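PDB 7LAO: aminoglycoside N(3)-acetyltransferase III, which acetylates the 3-amino group of 2-deoxystreptamine antibiotics such as gentamicin, kanamycin and tobramycin with acetyl-CoA, conferring resistance to them. Local coordinates for residues Arg184-Glu189 against Asp206-Gly211. Sequence-based numbering, arbitrary orientation.
Sequences RRVTYE and DFDSNG
A bend at chi3 in R184, and CG anti to the backbone N in D208, lay these two side chains alongside one another, pointing the same way. R184 meets the carboxylate side-on: NE and NH2 both donate to the single oxygen D208 OD2, NH2 at 3.0 Å. The two planes are 26° apart, and N-H...O angles near 141° for both NE and NH2 show that sharing one acceptor bends both bonds. Water 1 also donates to OD2 and links it to R185 O, while R184 NH1 forms a salt bridge with D214. The other carboxylate oxygen, D208 OD1, accepts from N210 N at 3.0 Å, closing an Asx turn, and V186 CG1 packs against D208 CG at 3.7 Å.

R185 folds back through bends at chi2 and chi3, placing NH1 over one face of the F207 ring, toward its CZ rim. R185 CZ lies 4.3 Å from the F207 ring centroid and 9° off the normal, a cation-pi contact made tip-on, since the guanidinium plane stands steeply to the ring. Between the backbones, V186 N donates to D206 O (2.8 Å), D206 N to V186 O (3.0 Å) and, just past the strand end, D208 N to R184 O (2.9 Å). The reciprocal pair, followed by the non-hydrogen-bonded pair R185-F207, defines the antiparallel register at the open end of the two-stranded beta hairpin 185-192/200-207, where strand 200-207 leads into the Asx turn.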
loop_
_atom_site.group_PDB
_atom_site.type_symbol
_atom_site.label_atom_id
_atom_site.label_comp_id
_atom_site.label_asym_id
_atom_site.label_seq_id
_atom_site.Cartn_x
_atom_site.Cartn_y
_atom_site.Cartn_z
ATOM N N ARG A 184 2.214 -0.972 19.522
ATOM C CA ARG A 184 1.118 -0.023 19.700
ATOM C C ARG A 184 -0.124 -0.459 18.922
ATOM O O ARG A 184 -0.032 -0.959 17.793
ATOM C CB ARG A 184 1.557 1.376 19.249
ATOM C CG ARG A 184 2.524 2.065 20.228
ATOM C CD ARG A 184 3.318 3.184 19.555
ATOM N NE ARG A 184 2.447 4.203 18.984
ATOM C CZ ARG A 184 2.194 5.381 19.548
ATOM N NH1 ARG A 184 2.749 5.696 20.712
ATOM N NH2 ARG A 184 1.381 6.244 18.950
ATOM N N ARG A 185 -1.286 -0.246 19.532
ATOM C CA ARG A 185 -2.589 -0.545 18.957
ATOM C C ARG A 185 -3.420 0.729 18.900
ATOM O O ARG A 185 -3.199 1.669 19.670
ATOM C CB ARG A 185 -3.353 -1.589 19.796
ATOM C CG ARG A 185 -2.521 -2.771 20.238
ATOM C CD ARG A 185 -2.449 -3.776 19.124
ATOM N NE ARG A 185 -3.747 -4.374 18.852
ATOM C CZ ARG A 185 -3.910 -5.456 18.101
ATOM N NH1 ARG A 185 -2.853 -6.024 17.537
ATOM N NH2 ARG A 185 -5.124 -5.956 17.897
ATOM N N VAL A 186 -4.402 0.737 17.996
ATOM C CA VAL A 186 -5.369 1.820 17.888
ATOM C C VAL A 186 -6.748 1.208 17.701
ATOM O O VAL A 186 -6.890 0.013 17.427
ATOM C CB VAL A 186 -5.080 2.784 16.720
ATOM C CG1 VAL A 186 -3.718 3.449 16.889
ATOM C CG2 VAL A 186 -5.140 2.047 15.390
ATOM N N THR A 187 -7.772 2.057 17.845
ATOM C CA THR A 187 -9.158 1.704 17.566
ATOM C C THR A 187 -9.829 2.823 16.789
ATOM O O THR A 187 -9.619 4.005 17.073
ATOM C CB THR A 187 -9.949 1.448 18.849
ATOM O OG1 THR A 187 -9.960 2.627 19.672
ATOM C CG2 THR A 187 -9.277 0.362 19.596
ATOM N N TYR A 188 -10.653 2.445 15.822
ATOM C CA TYR A 188 -11.447 3.419 15.090
ATOM C C TYR A 188 -12.712 2.722 14.615
ATOM O O TYR A 188 -12.934 1.539 14.900
ATOM C CB TYR A 188 -10.642 4.021 13.934
ATOM C CG TYR A 188 -10.012 2.970 13.055
ATOM C CD1 TYR A 188 -10.702 2.449 11.972
ATOM C CD2 TYR A 188 -8.731 2.485 13.322
ATOM C CE1 TYR A 188 -10.140 1.485 11.167
ATOM C CE2 TYR A 188 -8.160 1.504 12.520
ATOM C CZ TYR A 188 -8.873 1.011 11.440
ATOM O OH TYR A 188 -8.336 0.044 10.621
ATOM N N GLU A 189 -13.562 3.475 13.917
ATOM C CA GLU A 189 -14.818 2.939 13.396
ATOM C C GLU A 189 -14.949 3.249 11.910
ATOM O O GLU A 189 -14.491 4.291 11.434
ATOM C CB GLU A 189 -16.044 3.482 14.150
ATOM C CG GLU A 189 -16.412 2.672 15.399
ATOM C CD GLU A 189 -17.722 3.117 16.063
ATOM O OE1 GLU A 189 -17.816 3.023 17.309
ATOM O OE2 GLU A 189 -18.663 3.544 15.348
ATOM N N ASP A 206 -6.591 -2.475 15.690
ATOM C CA ASP A 206 -5.482 -2.924 14.863
ATOM C C ASP A 206 -4.197 -2.261 15.333
ATOM O O ASP A 206 -4.205 -1.359 16.170
ATOM C CB ASP A 206 -5.748 -2.631 13.378
ATOM C CG ASP A 206 -5.275 -3.751 12.465
ATOM O OD1 ASP A 206 -4.191 -4.311 12.748
ATOM O OD2 ASP A 206 -5.978 -4.076 11.473
ATOM N N PHE A 207 -3.083 -2.744 14.788
ATOM C CA PHE A 207 -1.784 -2.171 15.085
ATOM C C PHE A 207 -1.703 -0.735 14.550
ATOM O O PHE A 207 -2.301 -0.388 13.528
ATOM C CB PHE A 207 -0.670 -3.031 14.472
ATOM C CG PHE A 207 -0.529 -4.385 15.089
ATOM C CD1 PHE A 207 0.059 -4.533 16.328
ATOM C CD2 PHE A 207 -0.999 -5.521 14.431
ATOM C CE1 PHE A 207 0.184 -5.789 16.904
ATOM C CE2 PHE A 207 -0.883 -6.772 15.003
ATOM C CZ PHE A 207 -0.272 -6.898 16.240
ATOM N N ASP A 208 -0.961 0.100 15.265
ATOM C CA ASP A 208 -0.742 1.497 14.879
ATOM C C ASP A 208 0.060 1.595 13.571
ATOM O O ASP A 208 1.192 1.105 13.498
ATOM C CB ASP A 208 -0.010 2.192 16.028
ATOM C CG ASP A 208 -0.101 3.703 15.971
ATOM O OD1 ASP A 208 -0.438 4.238 14.896
ATOM O OD2 ASP A 208 0.182 4.355 17.001
ATOM N N SER A 209 -0.509 2.231 12.532
ATOM C CA SER A 209 0.203 2.445 11.267
ATOM C C SER A 209 1.119 3.667 11.291
ATOM O O SER A 209 1.910 3.845 10.361
ATOM C CB SER A 209 -0.768 2.612 10.083
ATOM O OG SER A 209 -1.863 3.458 10.417
ATOM N N ASN A 210 1.010 4.523 12.306
ATOM C CA ASN A 210 1.894 5.674 12.405
ATOM C C ASN A 210 2.813 5.497 13.605
ATOM O O ASN A 210 2.832 6.334 14.515
ATOM C CB ASN A 210 1.091 6.981 12.485
ATOM C CG ASN A 210 0.125 7.130 11.341
ATOM O OD1 ASN A 210 0.525 7.283 10.184
ATOM N ND2 ASN A 210 -1.157 7.097 11.653
ATOM N N GLY A 211 3.564 4.391 13.611
ATOM C CA GLY A 211 4.501 4.098 14.675
ATOM C C GLY A 211 4.177 2.837 15.448
ATOM O O GLY A 211 3.302 2.847 16.313
HETATM O O HOH W 1 -1.772 4.247 19.354
HETATM O O HOH W 2 -8.449 -2.979 10.696
#